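PDB 3P51: polyketide cyclase / dehydrase and lipid transport from Nitrosospira multiformis, which is of unknown function but, as a member of the Bet v 1-like polyketide cyclase and lipid transport family, probably binds a hydrophobic ligand between its sheet and long helix. Local coordinates for residues R51-L62 / M73-V83; P2-V10 / V122-L133. All coordinates share one frame; numbering follows the deposited sequence.

Overall arrangement
Both contacts belong to one helix-grip fold, in which a seven-stranded antiparallel sheet curves round the long helix 120-139. Contact 2 sets that helix against strand 3-10, one outermost strand of the sheet within the chain. Contact 1 lies further across the same sheet, where strands 51-54, 58-66 and 71-78 run side by side. In sequence, 2-10 comes first, then both segments of contact 1, and 122-133 last. The two centres are about 16 Å apart, yet the sites meet: Tyr74 OH and Tyr129 OH lie 2.9 Å apart, a probable hydrogen bond, and Tyr124 packs on Phe58, Pro80 and Pro82. One helix thus touches both an outermost strand and the mid-sheet hairpin; in Bet v 1-like folds a ligand cavity commonly lies between, probably here too.

Contact 1 of 2, residues R51-L62 / M73-V83; sequences RRLLNGEFLDTL and MYSMDEGPSPV
Asp77 OD2 accepts from Thr61 on the adjoining strand and from Arg51 on the strand beyond it. Thr61 OG1 donates a short hydrogen bond, 2.5 Å, to the syn lone pair of Asp77 OD2, whereas Arg51 NH2 makes a salt bridge to OD2 at 2.9 Å from above the carboxylate plane. The latter bond is nearly straight (174°) and lies in the guanidinium plane; a bend in the arginine chain at chi3 (82°) brings the group round to Asp77. Arg51 also donates from NE to Thr61 OG1, so arginine, threonine and aspartate close a small ring of polar bonds. The other carboxylate oxygen, OD1, takes the hydroxyl of Ser75, which fixes the rotation of the group.

The backbone explains why Asp77 faces this way. Thr61 and Ser75 form an antiparallel hydrogen-bonded pair, but at Leu59 the register slips by one: Leu59 O accepts from Asp77 N at 2.7 Å and only weakly from Glu78 N. Two residues, Asp77 and Glu78, thus stand opposite the single Leu59, a classic beta bulge.

On the face opposite Thr61 and Ser75 lie Tyr74 and Asp60. Asp60 OD2 is gripped side-on by Arg52 NE and NH2. Arg52 NH2 sits over the centre of the Tyr74 ring, 4.2 Å above its plane, but CZ is 5.3 Å from the centroid, a long and at most weak cation-pi attraction. Arg52 NH1 is held by Phe24 O. Further along, Pro80 CD lies over one face of the Phe58 ring, 3.7 Å from its centroid and 18° off the normal, a CH-pi contact. The selenium of selenomethionine Met76 instead meets that ring's edge, SE 4.0 Å from Phe58 CD1, a Met-aromatic contact.

Strands 51-54 and 88-100 flank the hairpin, Met76 touching Tyr91; helix 120-139 reaches Phe58 and Pro80 through Tyr124.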
loop_
_atom_site.group_PDB
_atom_site.type_symbol
_atom_site.label_atom_id
_atom_site.label_comp_id
_atom_site.label_asym_id
_atom_site.label_seq_id
_atom_site.Cartn_x
_atom_site.Cartn_y
_atom_site.Cartn_z
ATOM N N ARG A 51 11.406 3.121 21.578
ATOM C CA ARG A 51 12.372 2.054 21.405
ATOM C C ARG A 51 12.238 1.012 22.503
ATOM O O ARG A 51 11.637 1.252 23.541
ATOM C CB ARG A 51 13.795 2.611 21.384
ATOM C CG ARG A 51 13.945 3.849 20.509
ATOM C CD ARG A 51 15.377 4.357 20.529
ATOM N NE ARG A 51 16.203 3.595 19.600
ATOM C CZ ARG A 51 17.512 3.750 19.455
ATOM N NH1 ARG A 51 18.162 4.643 20.194
ATOM N NH2 ARG A 51 18.165 3.012 18.564
ATOM N N ARG A 52 12.804 -0.157 22.265
ATOM C CA ARG A 52 12.760 -1.201 23.266
ATOM C C ARG A 52 13.994 -2.050 23.141
ATOM O O ARG A 52 14.568 -2.158 22.060
ATOM C CB ARG A 52 11.508 -2.067 23.096
ATOM C CG ARG A 52 11.397 -2.751 21.744
ATOM C CD ARG A 52 10.041 -3.451 21.558
ATOM N NE ARG A 52 10.022 -4.249 20.330
ATOM C CZ ARG A 52 8.939 -4.831 19.825
ATOM N NH1 ARG A 52 7.769 -4.706 20.434
ATOM N NH2 ARG A 52 9.029 -5.535 18.705
ATOM N N LEU A 53 14.389 -2.646 24.260
ATOM C CA LEU A 53 15.438 -3.647 24.284
ATOM C C LEU A 53 14.850 -4.982 24.757
ATOM O O LEU A 53 14.283 -5.060 25.843
ATOM C CB LEU A 53 16.556 -3.200 25.233
ATOM C CG LEU A 53 17.769 -4.129 25.261
ATOM C CD1 LEU A 53 18.591 -3.927 23.989
ATOM C CD2 LEU A 53 18.616 -3.853 26.490
ATOM N N LEU A 54 14.977 -6.025 23.938
ATOM C CA LEU A 54 14.460 -7.346 24.285
ATOM C C LEU A 54 15.591 -8.329 24.592
ATOM O O LEU A 54 16.587 -8.388 23.872
ATOM C CB LEU A 54 13.630 -7.911 23.137
ATOM C CG LEU A 54 12.728 -6.922 22.393
ATOM C CD1 LEU A 54 12.203 -7.559 21.114
ATOM C CD2 LEU A 54 11.585 -6.460 23.279
ATOM N N ASN A 55 15.414 -9.120 25.646
ATOM C CA ASN A 55 16.397 -10.129 26.032
ATOM C C ASN A 55 17.781 -9.525 26.200
ATOM O O ASN A 55 18.788 -10.232 26.121
ATOM C CB ASN A 55 16.460 -11.271 25.008
ATOM C CG ASN A 55 15.164 -12.067 24.928
ATOM O OD1 ASN A 55 14.278 -11.914 25.765
ATOM N ND2 ASN A 55 15.064 -12.942 23.931
ATOM N N GLY A 56 17.834 -8.218 26.423
ATOM C CA GLY A 56 19.101 -7.526 26.614
ATOM C C GLY A 56 19.958 -7.442 25.361
ATOM O O GLY A 56 21.147 -7.145 25.451
ATOM N N GLU A 57 19.381 -7.697 24.187
ATOM C CA GLU A 57 20.223 -7.741 22.992
ATOM C C GLU A 57 19.579 -7.270 21.688
ATOM O O GLU A 57 20.287 -6.885 20.761
ATOM C CB GLU A 57 20.837 -9.135 22.821
ATOM C CG GLU A 57 19.815 -10.242 22.672
ATOM C CD GLU A 57 20.460 -11.624 22.650
ATOM O OE1 GLU A 57 21.641 -11.731 23.029
ATOM O OE2 GLU A 57 19.787 -12.601 22.255
ATOM N N PHE A 58 18.251 -7.315 21.603
ATOM C CA PHE A 58 17.558 -6.746 20.454
ATOM C C PHE A 58 17.138 -5.325 20.772
ATOM O O PHE A 58 16.283 -5.115 21.631
ATOM C CB PHE A 58 16.289 -7.532 20.129
ATOM C CG PHE A 58 16.532 -8.901 19.572
ATOM C CD1 PHE A 58 16.766 -9.080 18.218
ATOM C CD2 PHE A 58 16.489 -10.013 20.398
ATOM C CE1 PHE A 58 16.964 -10.341 17.701
ATOM C CE2 PHE A 58 16.690 -11.281 19.886
ATOM C CZ PHE A 58 16.923 -11.445 18.537
ATOM N N LEU A 59 17.719 -4.353 20.078
ATOM C CA LEU A 59 17.254 -2.971 20.195
ATOM C C LEU A 59 16.353 -2.591 19.008
ATOM O O LEU A 59 16.841 -2.475 17.882
ATOM C CB LEU A 59 18.450 -2.016 20.276
ATOM C CG LEU A 59 18.135 -0.521 20.430
ATOM C CD1 LEU A 59 17.400 -0.238 21.740
ATOM C CD2 LEU A 59 19.416 0.313 20.318
ATOM N N ASP A 60 15.056 -2.396 19.263
ATOM C CA ASP A 60 14.069 -2.020 18.226
ATOM C C ASP A 60 13.616 -0.562 18.359
ATOM O O ASP A 60 13.449 -0.062 19.475
ATOM C CB ASP A 60 12.793 -2.867 18.357
ATOM C CG ASP A 60 12.992 -4.340 18.000
ATOM O OD1 ASP A 60 13.971 -4.689 17.303
ATOM O OD2 ASP A 60 12.134 -5.158 18.405
ATOM N N THR A 61 13.369 0.099 17.225
ATOM C CA THR A 61 12.685 1.396 17.202
ATOM C C THR A 61 11.369 1.307 16.422
ATOM O O THR A 61 11.333 0.729 15.336
ATOM C CB THR A 61 13.557 2.474 16.546
ATOM O OG1 THR A 61 14.787 2.588 17.267
ATOM C CG2 THR A 61 12.860 3.815 16.578
ATOM N N LEU A 62 10.290 1.867 16.978
ATOM C CA LEU A 62 9.001 1.908 16.285
ATOM C C LEU A 62 9.075 2.955 15.175
ATOM O O LEU A 62 9.311 4.146 15.442
ATOM C CB LEU A 62 7.878 2.267 17.271
ATOM C CG LEU A 62 6.420 2.230 16.804
ATOM C CD1 LEU A 62 6.033 0.833 16.310
ATOM C CD2 LEU A 62 5.492 2.669 17.938
HETATM N N MSE A 73 5.312 -1.385 12.735
HETATM C CA MSE A 73 6.545 -1.573 11.976
HETATM C C MSE A 73 7.713 -1.025 12.759
HETATM O O MSE A 73 7.606 0.019 13.384
HETATM C CB MSE A 73 6.502 -0.866 10.626
HETATM C CG MSE A 73 5.418 -1.342 9.680
HETATM SE SE MSE A 73 5.534 -0.398 7.953
HETATM C CE MSE A 73 7.469 -0.377 7.820
ATOM N N TYR A 74 8.845 -1.709 12.697
ATOM C CA TYR A 74 9.986 -1.290 13.488
ATOM C C TYR A 74 11.287 -1.624 12.790
ATOM O O TYR A 74 11.351 -2.550 11.971
ATOM C CB TYR A 74 9.952 -1.993 14.847
ATOM C CG TYR A 74 9.911 -3.500 14.722
ATOM C CD1 TYR A 74 11.082 -4.251 14.696
ATOM C CD2 TYR A 74 8.697 -4.171 14.610
ATOM C CE1 TYR A 74 11.046 -5.639 14.564
ATOM C CE2 TYR A 74 8.652 -5.548 14.484
ATOM C CZ TYR A 74 9.823 -6.273 14.459
ATOM O OH TYR A 74 9.769 -7.641 14.328
ATOM N N SER A 75 12.334 -0.876 13.129
ATOM C CA SER A 75 13.683 -1.225 12.717
ATOM C C SER A 75 14.334 -2.009 13.842
ATOM O O SER A 75 14.114 -1.717 15.017
ATOM C CB SER A 75 14.504 0.035 12.427
ATOM O OG SER A 75 14.578 0.888 13.562
HETATM N N MSE A 76 15.120 -3.019 13.486
HETATM C CA MSE A 76 15.992 -3.656 14.460
HETATM C C MSE A 76 17.368 -2.995 14.382
HETATM O O MSE A 76 18.119 -3.216 13.433
HETATM C CB MSE A 76 16.120 -5.151 14.189
HETATM C CG MSE A 76 16.841 -5.881 15.298
HETATM SE SE MSE A 76 17.698 -7.512 14.647
HETATM C CE MSE A 76 16.052 -8.485 14.207
ATOM N N ASP A 77 17.692 -2.185 15.383
ATOM C CA ASP A 77 18.924 -1.398 15.376
ATOM C C ASP A 77 20.141 -2.189 15.883
ATOM O O ASP A 77 21.277 -1.938 15.473
ATOM C CB ASP A 77 18.728 -0.128 16.210
ATOM C CG ASP A 77 17.420 0.606 15.876
ATOM O OD1 ASP A 77 17.015 0.622 14.693
ATOM O OD2 ASP A 77 16.802 1.171 16.804
ATOM N N GLU A 78 19.909 -3.120 16.798
ATOM C CA GLU A 78 20.966 -4.017 17.239
ATOM C C GLU A 78 20.364 -5.389 17.477
ATOM O O GLU A 78 19.182 -5.506 17.784
ATOM C CB GLU A 78 21.630 -3.530 18.535
ATOM C CG GLU A 78 22.075 -2.076 18.548
ATOM C CD GLU A 78 23.455 -1.847 17.963
ATOM O OE1 GLU A 78 24.085 -2.806 17.436
ATOM O OE2 GLU A 78 23.909 -0.683 18.038
ATOM N N GLY A 79 21.184 -6.425 17.348
ATOM C CA GLY A 79 20.730 -7.773 17.625
ATOM C C GLY A 79 21.906 -8.717 17.714
ATOM O O GLY A 79 23.008 -8.364 17.315
ATOM N N PRO A 80 21.669 -9.932 18.225
ATOM C CA PRO A 80 22.730 -10.938 18.306
ATOM C C PRO A 80 23.040 -11.466 16.908
ATOM O O PRO A 80 22.181 -11.386 16.030
ATOM C CB PRO A 80 22.096 -12.039 19.160
ATOM C CG PRO A 80 20.618 -11.931 18.852
ATOM C CD PRO A 80 20.354 -10.463 18.635
ATOM N N SER A 81 24.251 -11.973 16.702
ATOM C CA SER A 81 24.587 -12.657 15.457
ATOM C C SER A 81 23.552 -13.773 15.275
ATOM O O SER A 81 23.164 -14.416 16.251
ATOM C CB SER A 81 26.025 -13.198 15.517
ATOM O OG SER A 81 26.511 -13.567 14.225
ATOM N N PRO A 82 23.082 -13.996 14.033
ATOM C CA PRO A 82 23.548 -13.399 12.780
ATOM C C PRO A 82 22.773 -12.147 12.339
ATOM O O PRO A 82 22.827 -11.797 11.155
ATOM C CB PRO A 82 23.279 -14.520 11.783
ATOM C CG PRO A 82 21.965 -15.077 12.266
ATOM C CD PRO A 82 22.016 -14.986 13.784
ATOM N N VAL A 83 22.063 -11.485 13.250
ATOM C CA VAL A 83 21.406 -10.222 12.906
ATOM C C VAL A 83 22.004 -9.006 13.624
ATOM O O VAL A 83 21.292 -8.049 13.920
ATOM C CB VAL A 83 19.878 -10.262 13.154
ATOM C CG1 VAL A 83 19.181 -11.156 12.123
ATOM C CG2 VAL A 83 19.586 -10.724 14.570
#

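Contact 2 of 2, residues P2-V10 / V122-L133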
loop_
_atom_site.group_PDB
_atom_site.type_symbol
_atom_site.label_atom_id
_atom_site.label_comp_id
_atom_site.label_asym_id
_atom_site.label_seq_id
_atom_site.Cartn_x
_atom_site.Cartn_y
_atom_site.Cartn_z
ATOM N N PRO A 2 17.778 -9.755 2.182
ATOM C CA PRO A 2 16.891 -10.921 2.205
ATOM C C PRO A 2 15.603 -10.593 2.935
ATOM O O PRO A 2 15.480 -9.512 3.508
ATOM C CB PRO A 2 17.692 -11.943 3.000
ATOM C CG PRO A 2 19.135 -11.602 2.659
ATOM C CD PRO A 2 19.159 -10.094 2.569
ATOM N N LYS A 3 14.655 -11.519 2.926
ATOM C CA LYS A 3 13.411 -11.300 3.639
ATOM C C LYS A 3 12.779 -12.603 4.101
ATOM O O LYS A 3 13.101 -13.683 3.600
ATOM C CB LYS A 3 12.441 -10.507 2.775
ATOM C CG LYS A 3 12.118 -11.127 1.436
ATOM C CD LYS A 3 11.314 -10.142 0.587
ATOM C CE LYS A 3 12.001 -8.778 0.547
ATOM N NZ LYS A 3 11.214 -7.747 -0.193
ATOM N N VAL A 4 11.893 -12.498 5.081
ATOM C CA VAL A 4 11.135 -13.645 5.554
ATOM C C VAL A 4 9.671 -13.258 5.661
ATOM O O VAL A 4 9.338 -12.079 5.788
ATOM C CB VAL A 4 11.631 -14.123 6.919
ATOM C CG1 VAL A 4 13.032 -14.728 6.784
ATOM C CG2 VAL A 4 11.616 -12.964 7.925
ATOM N N TYR A 5 8.793 -14.248 5.596
ATOM C CA TYR A 5 7.367 -13.986 5.740
ATOM C C TYR A 5 6.731 -15.169 6.419
ATOM O O TYR A 5 6.847 -16.293 5.937
ATOM C CB TYR A 5 6.710 -13.770 4.376
ATOM C CG TYR A 5 5.203 -13.570 4.476
ATOM C CD1 TYR A 5 4.666 -12.299 4.679
ATOM C CD2 TYR A 5 4.329 -14.646 4.379
ATOM C CE1 TYR A 5 3.286 -12.101 4.773
ATOM C CE2 TYR A 5 2.953 -14.467 4.472
ATOM C CZ TYR A 5 2.437 -13.190 4.669
ATOM O OH TYR A 5 1.073 -12.994 4.773
ATOM N N ASN A 6 6.077 -14.925 7.548
ATOM C CA ASN A 6 5.383 -15.992 8.257
ATOM C C ASN A 6 4.004 -15.553 8.713
ATOM O O ASN A 6 3.805 -14.395 9.094
ATOM C CB ASN A 6 6.198 -16.444 9.456
ATOM C CG ASN A 6 7.513 -17.075 9.051
ATOM O OD1 ASN A 6 7.579 -18.277 8.777
ATOM N ND2 ASN A 6 8.565 -16.266 9.000
ATOM N N SER A 7 3.057 -16.482 8.689
ATOM C CA SER A 7 1.682 -16.152 9.022
ATOM C C SER A 7 0.951 -17.337 9.636
ATOM O O SER A 7 1.335 -18.494 9.443
ATOM C CB SER A 7 0.952 -15.646 7.776
ATOM O OG SER A 7 0.928 -16.632 6.757
ATOM N N ILE A 8 -0.088 -17.032 10.403
ATOM C CA ILE A 8 -0.917 -18.037 11.059
ATOM C C ILE A 8 -2.346 -17.515 11.172
ATOM O O ILE A 8 -2.586 -16.307 11.063
ATOM C CB ILE A 8 -0.457 -18.300 12.494
ATOM C CG1 ILE A 8 -0.505 -16.995 13.290
ATOM C CG2 ILE A 8 0.940 -18.909 12.519
ATOM C CD1 ILE A 8 -0.257 -17.174 14.762
ATOM N N VAL A 9 -3.287 -18.433 11.396
ATOM C CA VAL A 9 -4.652 -18.069 11.762
ATOM C C VAL A 9 -4.887 -18.338 13.248
ATOM O O VAL A 9 -4.558 -19.401 13.756
ATOM C CB VAL A 9 -5.679 -18.831 10.924
ATOM C CG1 VAL A 9 -7.105 -18.594 11.465
ATOM C CG2 VAL A 9 -5.575 -18.388 9.470
ATOM N N VAL A 10 -5.443 -17.348 13.935
ATOM C CA VAL A 10 -5.642 -17.401 15.381
ATOM C C VAL A 10 -7.144 -17.443 15.681
ATOM O O VAL A 10 -7.900 -16.601 15.180
ATOM C CB VAL A 10 -5.025 -16.145 16.043
ATOM C CG1 VAL A 10 -5.386 -16.067 17.493
ATOM C CG2 VAL A 10 -3.511 -16.131 15.875
ATOM N N VAL A 122 18.393 -15.741 7.329
ATOM C CA VAL A 122 17.048 -16.115 6.877
ATOM C C VAL A 122 16.473 -17.230 7.739
ATOM O O VAL A 122 15.383 -17.104 8.287
ATOM C CB VAL A 122 17.014 -16.533 5.382
ATOM C CG1 VAL A 122 15.745 -17.327 5.064
ATOM C CG2 VAL A 122 17.122 -15.310 4.477
ATOM N N GLU A 123 17.208 -18.323 7.871
ATOM C CA GLU A 123 16.731 -19.417 8.705
ATOM C C GLU A 123 16.496 -18.916 10.130
ATOM O O GLU A 123 15.488 -19.249 10.755
ATOM C CB GLU A 123 17.724 -20.586 8.720
ATOM C CG GLU A 123 17.373 -21.634 9.778
ATOM C CD GLU A 123 18.154 -22.933 9.636
ATOM O OE1 GLU A 123 19.388 -22.873 9.434
ATOM O OE2 GLU A 123 17.529 -24.015 9.734
ATOM N N TYR A 124 17.428 -18.111 10.635
ATOM C CA TYR A 124 17.357 -17.638 12.018
ATOM C C TYR A 124 16.087 -16.818 12.306
ATOM O O TYR A 124 15.416 -17.032 13.323
ATOM C CB TYR A 124 18.634 -16.865 12.403
ATOM C CG TYR A 124 18.605 -16.287 13.805
ATOM C CD1 TYR A 124 19.110 -17.002 14.888
ATOM C CD2 TYR A 124 18.069 -15.024 14.048
ATOM C CE1 TYR A 124 19.079 -16.474 16.173
ATOM C CE2 TYR A 124 18.036 -14.491 15.325
ATOM C CZ TYR A 124 18.540 -15.220 16.383
ATOM O OH TYR A 124 18.504 -14.688 17.651
HETATM N N MSE A 125 15.732 -15.901 11.411
HETATM C CA MSE A 125 14.531 -15.092 11.633
HETATM C C MSE A 125 13.238 -15.876 11.405
HETATM O O MSE A 125 12.243 -15.654 12.105
HETATM C CB MSE A 125 14.557 -13.801 10.809
HETATM C CG MSE A 125 15.649 -12.819 11.256
HETATM SE SE MSE A 125 15.567 -12.341 13.181
HETATM C CE MSE A 125 13.789 -11.536 13.210
ATOM N N ASN A 126 13.247 -16.799 10.444
ATOM C CA ASN A 126 12.119 -17.718 10.307
ATOM C C ASN A 126 11.844 -18.415 11.635
ATOM O O ASN A 126 10.700 -18.559 12.050
ATOM C CB ASN A 126 12.366 -18.763 9.209
ATOM C CG ASN A 126 12.003 -18.254 7.829
ATOM O OD1 ASN A 126 11.138 -17.390 7.687
ATOM N ND2 ASN A 126 12.657 -18.789 6.806
ATOM N N THR A 127 12.910 -18.844 12.303
ATOM C CA THR A 127 12.778 -19.537 13.574
ATOM C C THR A 127 12.218 -18.622 14.652
ATOM O O THR A 127 11.314 -19.006 15.390
ATOM C CB THR A 127 14.121 -20.128 14.026
ATOM O OG1 THR A 127 14.436 -21.255 13.200
ATOM C CG2 THR A 127 14.054 -20.569 15.483
ATOM N N VAL A 128 12.762 -17.414 14.742
ATOM C CA VAL A 128 12.258 -16.416 15.681
ATOM C C VAL A 128 10.779 -16.093 15.440
ATOM O O VAL A 128 9.948 -16.232 16.342
ATOM C CB VAL A 128 13.107 -15.127 15.633
ATOM C CG1 VAL A 128 12.349 -13.947 16.252
ATOM C CG2 VAL A 128 14.455 -15.354 16.337
ATOM N N TYR A 129 10.440 -15.669 14.226
ATOM C CA TYR A 129 9.049 -15.324 13.939
ATOM C C TYR A 129 8.068 -16.475 14.145
ATOM O O TYR A 129 6.968 -16.264 14.619
ATOM C CB TYR A 129 8.913 -14.724 12.542
ATOM C CG TYR A 129 9.461 -13.321 12.490
ATOM C CD1 TYR A 129 9.258 -12.450 13.550
ATOM C CD2 TYR A 129 10.213 -12.879 11.412
ATOM C CE1 TYR A 129 9.765 -11.161 13.527
ATOM C CE2 TYR A 129 10.721 -11.592 11.377
ATOM C CZ TYR A 129 10.494 -10.739 12.437
ATOM O OH TYR A 129 10.994 -9.457 12.416
ATOM N N ARG A 130 8.467 -17.695 13.807
ATOM C CA ARG A 130 7.564 -18.828 13.976
ATOM C C ARG A 130 7.290 -19.078 15.457
ATOM O O ARG A 130 6.179 -19.425 15.841
ATOM C CB ARG A 130 8.120 -20.074 13.278
ATOM C CG ARG A 130 7.984 -19.992 11.767
ATOM C CD ARG A 130 8.925 -20.922 11.027
ATOM N NE ARG A 130 8.892 -20.660 9.585
ATOM C CZ ARG A 130 9.688 -21.257 8.702
ATOM N NH1 ARG A 130 10.592 -22.149 9.115
ATOM N NH2 ARG A 130 9.590 -20.959 7.407
ATOM N N SER A 131 8.302 -18.867 16.290
ATOM C CA SER A 131 8.137 -19.021 17.733
ATOM C C SER A 131 7.226 -17.953 18.321
ATOM O O SER A 131 6.350 -18.255 19.123
ATOM C CB SER A 131 9.495 -18.993 18.443
ATOM O OG SER A 131 9.315 -18.873 19.844
ATOM N N LEU A 132 7.436 -16.699 17.928
ATOM C CA LEU A 132 6.599 -15.605 18.409
ATOM C C LEU A 132 5.134 -15.825 18.016
ATOM O O LEU A 132 4.227 -15.690 18.840
ATOM C CB LEU A 132 7.092 -14.261 17.862
ATOM C CG LEU A 132 8.530 -13.838 18.200
ATOM C CD1 LEU A 132 8.902 -12.565 17.459
ATOM C CD2 LEU A 132 8.715 -13.650 19.694
ATOM N N LEU A 133 4.907 -16.176 16.756
ATOM C CA LEU A 133 3.552 -16.432 16.283
ATOM C C LEU A 133 2.930 -17.640 16.987
ATOM O O LEU A 133 1.744 -17.630 17.316
ATOM C CB LEU A 133 3.540 -16.634 14.770
ATOM C CG LEU A 133 3.850 -15.392 13.937
ATOM C CD1 LEU A 133 3.992 -15.734 12.470
ATOM C CD2 LEU A 133 2.771 -14.334 14.126
HETATM O O HOH W 1 9.910 -16.904 5.369
HETATM O O HOH W 2 8.030 -19.055 5.987
#
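Asn6 on strand 3-10 bonds to Asn126 and Arg130, in residues 122-133 of helix 120-139, the long helix of the helix-grip fold; the short axes approach to 8.3 Å and run in nearly the same direction, 25° apart.

Direct polar bonds centre on the Asn6 amide. Its OD1 accepts from Arg130 NE at 2.8 Å, while its ND2 donates to Asn126 OD1 at 3.1 Å. With CG anti to the carbonyl carbon (chi1 -65°) and the amide turned at chi2 (-86°), its two ends reach both partners, and these bonds hold its rotation. The amide stands almost perpendicular to the Asn126 amide and the Arg130 guanidinium. Ser7 OG hydrogen-bonds to Pro99 O of a neighbouring subunit; its CB points away from the helix.

Apolar contacts extend along the strand in both directions. Val4 CG2 meets the edge of the Tyr129 ring, 3.8 Å from CD2, and Pro2 CB rests on Val122 CG2. At the other end Ile8 CD1 lies 3.8 Å from Leu133 CB. Asn126 CB packs over one face of the Arg130 guanidinium.

Water-mediated bonds complete the contact. One water accepts from Tyr5 N and probably donates to Asn126 OD1; the second probably donates to Asn6 OD1 and accepts from Arg130 NH2 at 2.8 Å.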